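Local coordinates for methyl-CpG-binding domain protein 3 (Homo sapiens, PDB 6CCG), which binds methylated CpG sites in double-stranded DNA through its methyl-CpG-binding domain, and is probably a transcriptional regulator, at residues G16-V22 with R33-S39; F45-L51 with L61-F66. All coordinates share one frame; numbering follows the deposited sequence.

In the fold
Followed from the N terminus, the chain first lays down strand 6-9 and then returns as strand 18-23, whose residues 16-22 open contact 1. That contact closes the connection between the strands, residues 24-32, by pairing 16-22 with 33-39 at the centre of the four-stranded antiparallel sheet. Strand 44-45 completes the sheet, and contact 2 then starts at 45-51, closing the rest of helix 48-55 and the following loop against 61-66. The two contacts run in series, neither nested nor crossed. They nevertheless touch: Tyr37 reaches Phe66 and pairs through its backbone with Phe45, while Trp17 packs on Leu51. Sheet, helix and C-terminal hairpin are thereby tied together.

Contact 1 (G16-V22 with R33-S39); sequences GWEREEV and RDVFYYS. With nucleotides of chain C.
Residues 18-22 and 33-38 run antiparallel, their axes 4.6 Å apart at closest approach, with backbone hydrogen bonds joining Glu18 to Tyr38, Glu20 to Phe36 and Val22 to Asp34. This is the central hairpin of the methyl-CpG-binding domain. On the face of Glu20 and Phe36, Tyr38 OH donates to Glu20 OE1 at 2.7 Å, meeting it from above the carboxylate plane. A trans first torsion (chi1 175°) swings the extended Glu20 chain across to that hydroxyl, while Val22 CG2 abuts the edge of the Phe36 ring, 3.7 Å from its CE2. The face of Arg19 and Glu21 holds a salt-bridge network: Arg33 grips Glu21 OE1 side-on through NE (2.8 Å) and NH2, and Arg19 NH1 donates to Glu21 OE2, which accepts on its anti lone pair. Arg19 runs beside Tyr37, its CB, CG and CD passing close to CE1 of that ring, and the Tyr37 hydroxyl bonds to the Phe66 carbonyl. At the far end Ser39 CA sits 3.6 Å from the centroid of the Trp17 six-membered ring, a CH-pi contact over the face. With a leucine in place of Trp17, that contact would be lost and Ser39, Leu51 and Leu55 would probably be left with a gap between them. At the DNA end, Asp34 OD2 lies 3.5 Å from the methyl carbon C5A of 5CM6 of chain C, shares a water with Val22 O, and is salt-bridged to Arg24. One carboxylate thus meets both a basic side chain and the methyl mark, whereas Glu21, held by two arginines, is probably well compensated in charge.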
loop_
_atom_site.group_PDB
_atom_site.type_symbol
_atom_site.label_atom_id
_atom_site.label_comp_id
_atom_site.label_asym_id
_atom_site.label_seq_id
_atom_site.Cartn_x
_atom_site.Cartn_y
_atom_site.Cartn_z
ATOM N N GLY A 16 11.501 2.595 5.531
ATOM C CA GLY A 16 11.016 3.847 4.970
ATOM C C GLY A 16 9.778 3.787 4.077
ATOM O O GLY A 16 9.268 4.828 3.712
ATOM N N TRP A 17 9.296 2.581 3.709
ATOM C CA TRP A 17 8.080 2.478 2.889
ATOM C C TRP A 17 6.864 2.652 3.804
ATOM O O TRP A 17 6.827 2.104 4.917
ATOM C CB TRP A 17 7.982 1.145 2.148
ATOM C CG TRP A 17 8.831 1.067 0.911
ATOM C CD1 TRP A 17 10.197 0.822 0.860
ATOM C CD2 TRP A 17 8.398 1.192 -0.440
ATOM N NE1 TRP A 17 10.621 0.791 -0.447
ATOM C CE2 TRP A 17 9.553 1.020 -1.268
ATOM C CE3 TRP A 17 7.157 1.443 -1.050
ATOM C CZ2 TRP A 17 9.492 1.089 -2.667
ATOM C CZ3 TRP A 17 7.097 1.512 -2.420
ATOM C CH2 TRP A 17 8.284 1.328 -3.228
ATOM N N GLU A 18 5.888 3.400 3.335
ATOM C CA GLU A 18 4.667 3.655 4.138
ATOM C C GLU A 18 3.423 3.181 3.430
ATOM O O GLU A 18 3.403 3.106 2.183
ATOM C CB GLU A 18 4.583 5.131 4.471
ATOM C CG GLU A 18 5.609 5.548 5.503
ATOM C CD GLU A 18 5.674 7.034 5.739
ATOM O OE1 GLU A 18 4.890 7.807 5.138
ATOM O OE2 GLU A 18 6.524 7.425 6.543
ATOM N N ARG A 19 2.387 2.838 4.230
ATOM C CA ARG A 19 1.075 2.401 3.730
ATOM C C ARG A 19 -0.001 3.439 4.160
ATOM O O ARG A 19 0.060 3.959 5.247
ATOM C CB ARG A 19 0.703 1.023 4.322
ATOM C CG ARG A 19 -0.677 0.491 3.922
ATOM C CD ARG A 19 -0.907 -0.968 4.391
ATOM N NE ARG A 19 -2.258 -1.422 4.027
ATOM C CZ ARG A 19 -3.361 -1.167 4.726
ATOM N NH1 ARG A 19 -3.317 -0.463 5.875
ATOM N NH2 ARG A 19 -4.532 -1.631 4.290
ATOM N N GLU A 20 -0.945 3.722 3.265
ATOM C CA GLU A 20 -1.993 4.710 3.514
ATOM C C GLU A 20 -3.334 4.129 3.112
ATOM O O GLU A 20 -3.446 3.482 2.066
ATOM C CB GLU A 20 -1.738 6.003 2.725
ATOM C CG GLU A 20 -2.835 7.061 2.821
ATOM C CD GLU A 20 -2.537 8.255 1.950
ATOM O OE1 GLU A 20 -2.550 8.109 0.701
ATOM O OE2 GLU A 20 -2.285 9.337 2.508
ATOM N N GLU A 21 -4.341 4.356 3.974
ATOM C CA GLU A 21 -5.739 4.031 3.695
ATOM C C GLU A 21 -6.475 5.344 3.616
ATOM O O GLU A 21 -6.321 6.172 4.509
ATOM C CB GLU A 21 -6.357 3.246 4.838
ATOM C CG GLU A 21 -5.776 1.884 5.073
ATOM C CD GLU A 21 -6.392 1.200 6.276
ATOM O OE1 GLU A 21 -7.484 1.592 6.710
ATOM O OE2 GLU A 21 -5.779 0.256 6.785
ATOM N N VAL A 22 -7.261 5.543 2.553
ATOM C CA VAL A 22 -8.014 6.772 2.343
ATOM C C VAL A 22 -9.472 6.366 2.068
ATOM O O VAL A 22 -9.789 5.971 0.962
ATOM C CB VAL A 22 -7.495 7.581 1.136
ATOM C CG1 VAL A 22 -8.301 8.880 0.971
ATOM C CG2 VAL A 22 -5.999 7.882 1.275
ATOM N N ARG A 33 -12.254 1.882 1.047
ATOM C CA ARG A 33 -10.951 2.330 1.478
ATOM C C ARG A 33 -9.990 2.030 0.348
ATOM O O ARG A 33 -9.753 0.892 0.062
ATOM C CB ARG A 33 -10.536 1.597 2.778
ATOM C CG ARG A 33 -11.631 1.593 3.851
ATOM C CD ARG A 33 -11.166 0.982 5.176
ATOM N NE ARG A 33 -10.167 1.841 5.803
ATOM C CZ ARG A 33 -10.417 2.997 6.441
ATOM N NH1 ARG A 33 -11.654 3.454 6.583
ATOM N NH2 ARG A 33 -9.388 3.708 6.953
ATOM N N ASP A 34 -9.495 3.065 -0.307
ATOM C CA ASP A 34 -8.346 2.927 -1.223
ATOM C C ASP A 34 -7.088 2.805 -0.380
ATOM O O ASP A 34 -6.938 3.503 0.649
ATOM C CB ASP A 34 -8.225 4.140 -2.148
ATOM C CG ASP A 34 -9.409 4.276 -3.055
ATOM O OD1 ASP A 34 -9.547 3.465 -4.006
ATOM O OD2 ASP A 34 -10.238 5.182 -2.784
ATOM N N VAL A 35 -6.181 1.946 -0.841
ATOM C CA VAL A 35 -4.902 1.700 -0.192
ATOM C C VAL A 35 -3.785 2.139 -1.154
ATOM O O VAL A 35 -3.818 1.782 -2.331
ATOM C CB VAL A 35 -4.777 0.203 0.152
ATOM C CG1 VAL A 35 -3.372 -0.138 0.703
ATOM C CG2 VAL A 35 -5.843 -0.161 1.158
ATOM N N PHE A 36 -2.852 2.942 -0.634
ATOM C CA PHE A 36 -1.688 3.419 -1.344
ATOM C C PHE A 36 -0.420 3.027 -0.564
ATOM O O PHE A 36 -0.485 2.795 0.652
ATOM C CB PHE A 36 -1.763 4.923 -1.501
ATOM C CG PHE A 36 -3.030 5.393 -2.173
ATOM C CD1 PHE A 36 -3.239 5.158 -3.530
ATOM C CD2 PHE A 36 -4.068 5.963 -1.419
ATOM C CE1 PHE A 36 -4.466 5.558 -4.169
ATOM C CE2 PHE A 36 -5.246 6.390 -2.041
ATOM C CZ PHE A 36 -5.453 6.181 -3.412
ATOM N N TYR A 37 0.700 2.938 -1.275
ATOM C CA TYR A 37 2.042 2.803 -0.664
ATOM C C TYR A 37 2.967 3.931 -1.139
ATOM O O TYR A 37 2.841 4.420 -2.278
ATOM C CB TYR A 37 2.660 1.446 -0.975
ATOM C CG TYR A 37 1.879 0.339 -0.354
ATOM C CD1 TYR A 37 2.142 -0.084 0.942
ATOM C CD2 TYR A 37 0.793 -0.217 -1.029
ATOM C CE1 TYR A 37 1.364 -1.075 1.540
ATOM C CE2 TYR A 37 0.008 -1.201 -0.450
ATOM C CZ TYR A 37 0.300 -1.636 0.822
ATOM O OH TYR A 37 -0.457 -2.598 1.353
ATOM N N TYR A 38 3.849 4.370 -0.261
ATOM C CA TYR A 38 4.783 5.437 -0.587
ATOM C C TYR A 38 6.175 4.910 -0.427
ATOM O O TYR A 38 6.491 4.284 0.601
ATOM C CB TYR A 38 4.545 6.660 0.279
ATOM C CG TYR A 38 3.203 7.315 0.008
ATOM C CD1 TYR A 38 2.053 6.862 0.634
ATOM C CD2 TYR A 38 3.094 8.397 -0.884
ATOM C CE1 TYR A 38 0.809 7.455 0.382
ATOM C CE2 TYR A 38 1.871 9.005 -1.149
ATOM C CZ TYR A 38 0.724 8.543 -0.515
ATOM O OH TYR A 38 -0.497 9.152 -0.777
ATOM N N SER A 39 7.017 5.119 -1.443
ATOM C CA SER A 39 8.439 4.792 -1.310
ATOM C C SER A 39 9.130 5.765 -0.316
ATOM O O SER A 39 8.558 6.795 0.025
ATOM C CB SER A 39 9.127 4.854 -2.689
ATOM O OG SER A 39 9.159 6.168 -3.186
ATOM N N1 5CM C 6 -12.919 7.821 -8.211
ATOM C C2 5CM C 6 -12.412 7.376 -9.476
ATOM N N3 5CM C 6 -11.190 6.769 -9.566
ATOM C C4 5CM C 6 -10.421 6.572 -8.462
ATOM C C5 5CM C 6 -10.922 7.024 -7.142
ATOM C C5A 5CM C 6 -10.151 6.863 -5.846
ATOM C C6 5CM C 6 -12.171 7.633 -7.077
ATOM O O2 5CM C 6 -13.032 7.494 -10.549
ATOM N N4 5CM C 6 -9.223 5.973 -8.627
ATOM C "C1'" 5CM C 6 -14.233 8.469 -8.127
ATOM C "C2'" 5CM C 6 -15.309 7.443 -7.860
ATOM C "C3'" 5CM C 6 -16.290 8.076 -6.936
ATOM C "C4'" 5CM C 6 -15.769 9.493 -6.856
ATOM O "O4'" 5CM C 6 -14.357 9.402 -7.062
ATOM O "O3'" 5CM C 6 -17.577 8.182 -7.513
ATOM C "C5'" 5CM C 6 -16.108 10.167 -5.575
ATOM O "O5'" 5CM C 6 -15.143 9.818 -4.608
ATOM P P 5CM C 6 -14.791 11.060 -3.716
ATOM O OP1 5CM C 6 -15.980 11.941 -3.799
ATOM O OP2 5CM C 6 -14.227 10.620 -2.370
HETATM O O HOH W 1 -9.691 7.238 -1.504
#

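Contact 2 (F45-L51 with L61-F66); sequences FRSKPQL and LSTFDF. With nucleotides of chain D.
Phe66 lies against the backbone where strand 44-45 gives way to helix 48-55, in the part of the methyl-CpG-binding domain where the C-terminal hairpin meets the helix start. This is the tight side. Its ring presents a face to the Lys48 N and Ser47 CA atoms, and its CE2 comes within 3.3 Å of Ser47 C. Next to it Leu51 CD2 touches two rings, 3.8 Å from Phe64 CE2 and 4.2 Å from Phe66 CD2. Lys48 stretches across, trans at every torsion from chi1 (-167°) to chi4, and its ammonium binds two carbonyls of the turn: NZ to Leu61 O at 2.7 Å, nearly along the C=O axis, and to Phe64 O in that carbonyl's plane. Leu61 O also accepts from Phe64 N, closing the type I turn.

The other side is looser between the segments: Ser62 is exposed, its OG bonded to Asp60, while Arg46 and Ser47 direct their first side-chain bonds away from 61-66, and their polar ends meet the DNA. Ser47 is the helix N-cap, accepting from Gln50 N while donating from OG to a phosphate oxygen of 5CM6 of chain D. One face of the Arg46 guanidinium lies over the C5-C6 side of that nucleotide, which is offset toward the guanidinium rim; at the edge, Arg46 NH1 reaches O6 of DG7 of chain D at 2.7 Å and its NH2 reaches N7 at 3.1 Å.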
loop_
_atom_site.group_PDB
_atom_site.type_symbol
_atom_site.label_atom_id
_atom_site.label_comp_id
_atom_site.label_asym_id
_atom_site.label_seq_id
_atom_site.Cartn_x
_atom_site.Cartn_y
_atom_site.Cartn_z
ATOM N N PHE A 45 2.176 4.741 -4.871
ATOM C CA PHE A 45 1.740 3.510 -5.578
ATOM C C PHE A 45 0.331 3.142 -5.242
ATOM O O PHE A 45 -0.045 3.179 -4.062
ATOM C CB PHE A 45 2.623 2.349 -5.179
ATOM C CG PHE A 45 4.010 2.520 -5.574
ATOM C CD1 PHE A 45 4.902 3.246 -4.771
ATOM C CD2 PHE A 45 4.461 2.000 -6.783
ATOM C CE1 PHE A 45 6.247 3.413 -5.167
ATOM C CE2 PHE A 45 5.771 2.170 -7.167
ATOM C CZ PHE A 45 6.667 2.888 -6.358
ATOM N N ARG A 46 -0.422 2.700 -6.253
ATOM C CA ARG A 46 -1.800 2.352 -6.079
ATOM C C ARG A 46 -2.217 0.951 -6.575
ATOM O O ARG A 46 -3.405 0.618 -6.549
ATOM C CB ARG A 46 -2.677 3.452 -6.658
ATOM C CG ARG A 46 -2.591 3.648 -8.127
ATOM C CD ARG A 46 -3.538 4.725 -8.570
ATOM N NE ARG A 46 -3.675 4.698 -10.039
ATOM C CZ ARG A 46 -4.806 4.865 -10.718
ATOM N NH1 ARG A 46 -5.964 5.022 -10.084
ATOM N NH2 ARG A 46 -4.779 4.840 -12.061
ATOM N N SER A 47 -1.246 0.114 -6.960
ATOM C CA SER A 47 -1.530 -1.285 -7.310
ATOM C C SER A 47 -0.292 -2.193 -7.077
ATOM O O SER A 47 0.854 -1.742 -7.137
ATOM C CB SER A 47 -1.964 -1.410 -8.761
ATOM O OG SER A 47 -0.807 -1.429 -9.677
ATOM N N LYS A 48 -0.555 -3.469 -6.877
ATOM C CA LYS A 48 0.518 -4.409 -6.671
ATOM C C LYS A 48 1.413 -4.546 -7.912
ATOM O O LYS A 48 2.663 -4.598 -7.763
ATOM C CB LYS A 48 -0.006 -5.764 -6.224
ATOM C CG LYS A 48 1.134 -6.657 -5.711
ATOM C CD LYS A 48 0.651 -7.965 -5.159
ATOM C CE LYS A 48 1.809 -8.822 -4.764
ATOM N NZ LYS A 48 1.327 -10.182 -4.486
ATOM N N PRO A 49 0.821 -4.610 -9.136
ATOM C CA PRO A 49 1.770 -4.718 -10.286
ATOM C C PRO A 49 2.696 -3.534 -10.367
ATOM O O PRO A 49 3.913 -3.714 -10.585
ATOM C CB PRO A 49 0.849 -4.761 -11.499
ATOM C CG PRO A 49 -0.431 -5.319 -10.974
ATOM C CD PRO A 49 -0.574 -4.783 -9.578
ATOM N N GLN A 50 2.152 -2.333 -10.166
ATOM C CA GLN A 50 2.978 -1.108 -10.108
ATOM C C GLN A 50 4.099 -1.207 -9.048
ATOM O O GLN A 50 5.251 -0.954 -9.353
ATOM C CB GLN A 50 2.109 0.103 -9.836
ATOM C CG GLN A 50 2.798 1.428 -10.047
ATOM C CD GLN A 50 1.991 2.604 -9.570
ATOM O OE1 GLN A 50 1.047 2.449 -8.749
ATOM N NE2 GLN A 50 2.358 3.831 -10.069
ATOM N N LEU A 51 3.723 -1.583 -7.813
ATOM C CA LEU A 51 4.682 -1.815 -6.716
ATOM C C LEU A 51 5.752 -2.866 -7.045
ATOM O O LEU A 51 6.910 -2.711 -6.657
ATOM C CB LEU A 51 3.943 -2.278 -5.457
ATOM C CG LEU A 51 4.605 -2.188 -4.097
ATOM C CD1 LEU A 51 5.134 -0.782 -3.833
ATOM C CD2 LEU A 51 3.566 -2.574 -3.009
ATOM N N LEU A 61 7.531 -10.525 -3.300
ATOM C CA LEU A 61 6.140 -10.011 -3.163
ATOM C C LEU A 61 5.061 -11.021 -3.542
ATOM O O LEU A 61 3.884 -10.652 -3.612
ATOM C CB LEU A 61 5.938 -8.733 -3.989
ATOM C CG LEU A 61 6.682 -7.486 -3.557
ATOM C CD1 LEU A 61 6.347 -6.365 -4.506
ATOM C CD2 LEU A 61 6.354 -7.073 -2.135
ATOM N N SER A 62 5.419 -12.287 -3.739
ATOM C CA SER A 62 4.426 -13.284 -4.186
ATOM C C SER A 62 3.257 -13.461 -3.184
ATOM O O SER A 62 2.110 -13.627 -3.602
ATOM C CB SER A 62 5.095 -14.622 -4.474
ATOM O OG SER A 62 5.831 -15.068 -3.359
ATOM N N THR A 63 3.547 -13.387 -1.880
ATOM C CA THR A 63 2.513 -13.526 -0.826
ATOM C C THR A 63 2.149 -12.205 -0.116
ATOM O O THR A 63 1.516 -12.228 0.938
ATOM C CB THR A 63 2.963 -14.536 0.240
ATOM O OG1 THR A 63 4.165 -14.072 0.860
ATOM C CG2 THR A 63 3.174 -15.913 -0.374
ATOM N N PHE A 64 2.563 -11.068 -0.685
ATOM C CA PHE A 64 2.233 -9.764 -0.148
ATOM C C PHE A 64 0.794 -9.389 -0.585
ATOM O O PHE A 64 0.493 -9.329 -1.774
ATOM C CB PHE A 64 3.208 -8.702 -0.632
ATOM C CG PHE A 64 2.895 -7.317 -0.137
ATOM C CD1 PHE A 64 3.077 -6.983 1.216
ATOM C CD2 PHE A 64 2.413 -6.357 -0.991
ATOM C CE1 PHE A 64 2.782 -5.698 1.690
ATOM C CE2 PHE A 64 2.118 -5.066 -0.530
ATOM C CZ PHE A 64 2.315 -4.738 0.816
ATOM N N ASP A 65 -0.059 -9.151 0.400
ATOM C CA ASP A 65 -1.475 -8.791 0.168
ATOM C C ASP A 65 -1.546 -7.286 0.164
ATOM O O ASP A 65 -1.477 -6.639 1.218
ATOM C CB ASP A 65 -2.356 -9.389 1.256
ATOM C CG ASP A 65 -3.882 -9.108 1.020
ATOM O OD1 ASP A 65 -4.274 -7.963 0.860
ATOM O OD2 ASP A 65 -4.623 -10.038 0.949
ATOM N N PHE A 66 -1.654 -6.723 -1.030
ATOM C CA PHE A 66 -1.644 -5.282 -1.221
ATOM C C PHE A 66 -2.734 -4.634 -0.362
ATOM O O PHE A 66 -2.497 -3.633 0.294
ATOM C CB PHE A 66 -1.853 -4.958 -2.700
ATOM C CG PHE A 66 -1.749 -3.493 -3.042
ATOM C CD1 PHE A 66 -2.875 -2.652 -2.963
ATOM C CD2 PHE A 66 -0.549 -2.959 -3.464
ATOM C CE1 PHE A 66 -2.769 -1.301 -3.296
ATOM C CE2 PHE A 66 -0.429 -1.596 -3.786
ATOM C CZ PHE A 66 -1.544 -0.766 -3.715
ATOM N N1 5CM D 6 -7.051 1.517 -12.270
ATOM C C2 5CM D 6 -8.424 1.860 -12.126
ATOM N N3 5CM D 6 -8.975 2.169 -10.931
ATOM C C4 5CM D 6 -8.205 2.114 -9.818
ATOM C C5 5CM D 6 -6.806 1.734 -9.943
ATOM C C5A 5CM D 6 -5.894 1.668 -8.754
ATOM C C6 5CM D 6 -6.294 1.449 -11.196
ATOM O O2 5CM D 6 -9.130 1.908 -13.100
ATOM N N4 5CM D 6 -8.713 2.395 -8.645
ATOM C "C1'" 5CM D 6 -6.506 1.226 -13.641
ATOM C "C2'" 5CM D 6 -5.157 1.895 -14.048
ATOM C "C3'" 5CM D 6 -4.835 1.124 -15.303
ATOM C "C4'" 5CM D 6 -5.441 -0.244 -15.037
ATOM O "O4'" 5CM D 6 -6.314 -0.148 -13.862
ATOM O "O3'" 5CM D 6 -5.563 1.589 -16.426
ATOM C "C5'" 5CM D 6 -4.417 -1.333 -14.811
ATOM O "O5'" 5CM D 6 -3.529 -0.931 -13.806
ATOM P P 5CM D 6 -2.465 -1.961 -13.215
ATOM O OP1 5CM D 6 -1.505 -2.376 -14.335
ATOM O OP2 5CM D 6 -1.899 -1.355 -11.978
ATOM P P DG D 7 -4.941 2.553 -17.504
ATOM O OP1 DG D 7 -4.299 1.738 -18.534
ATOM O OP2 DG D 7 -4.205 3.619 -16.827
ATOM O "O5'" DG D 7 -6.233 3.257 -18.114
ATOM C "C5'" DG D 7 -7.357 2.503 -18.586
ATOM C "C4'" DG D 7 -8.568 3.403 -18.659
ATOM O "O4'" DG D 7 -9.113 3.633 -17.330
ATOM C "C3'" DG D 7 -8.291 4.787 -19.241
ATOM O "O3'" DG D 7 -9.442 5.140 -19.988
ATOM C "C2'" DG D 7 -8.103 5.657 -18.013
ATOM C "C1'" DG D 7 -9.037 5.014 -16.986
ATOM N N9 DG D 7 -8.598 5.091 -15.596
ATOM C C8 DG D 7 -7.388 4.671 -15.107
ATOM N N7 DG D 7 -7.281 4.807 -13.816
ATOM C C5 DG D 7 -8.512 5.298 -13.419
ATOM C C6 DG D 7 -8.982 5.644 -12.130
ATOM O O6 DG D 7 -8.389 5.558 -11.043
ATOM N N1 DG D 7 -10.270 6.156 -12.178
ATOM C C2 DG D 7 -11.028 6.283 -13.316
ATOM N N2 DG D 7 -12.265 6.769 -13.152
ATOM N N3 DG D 7 -10.598 5.963 -14.530
ATOM C C4 DG D 7 -9.339 5.483 -14.505
ATOM P P DG D 5 -3.935 -6.760 -8.759
ATOM O OP1 DG D 5 -3.331 -7.845 -9.585
ATOM O OP2 DG D 5 -3.279 -6.249 -7.528
ATOM O "O5'" DG D 5 -4.161 -5.511 -9.722
ATOM C "C5'" DG D 5 -4.622 -5.734 -11.054
ATOM C "C4'" DG D 5 -5.040 -4.437 -11.704
ATOM O "O4'" DG D 5 -6.263 -3.957 -11.113
ATOM C "C3'" DG D 5 -4.035 -3.275 -11.589
ATOM O "O3'" DG D 5 -3.337 -3.187 -12.847
ATOM C "C2'" DG D 5 -4.901 -2.086 -11.151
ATOM C "C1'" DG D 5 -6.317 -2.591 -11.379
ATOM N N9 DG D 5 -7.380 -2.004 -10.553
ATOM C C8 DG D 5 -7.346 -1.734 -9.204
ATOM N N7 DG D 5 -8.453 -1.195 -8.764
ATOM C C5 DG D 5 -9.254 -1.086 -9.893
ATOM C C6 DG D 5 -10.573 -0.558 -10.045
ATOM O O6 DG D 5 -11.311 -0.087 -9.186
ATOM N N1 DG D 5 -11.014 -0.650 -11.362
ATOM C C2 DG D 5 -10.288 -1.184 -12.403
ATOM N N2 DG D 5 -10.889 -1.197 -13.605
ATOM N N3 DG D 5 -9.053 -1.652 -12.279
ATOM C C4 DG D 5 -8.607 -1.583 -11.004
#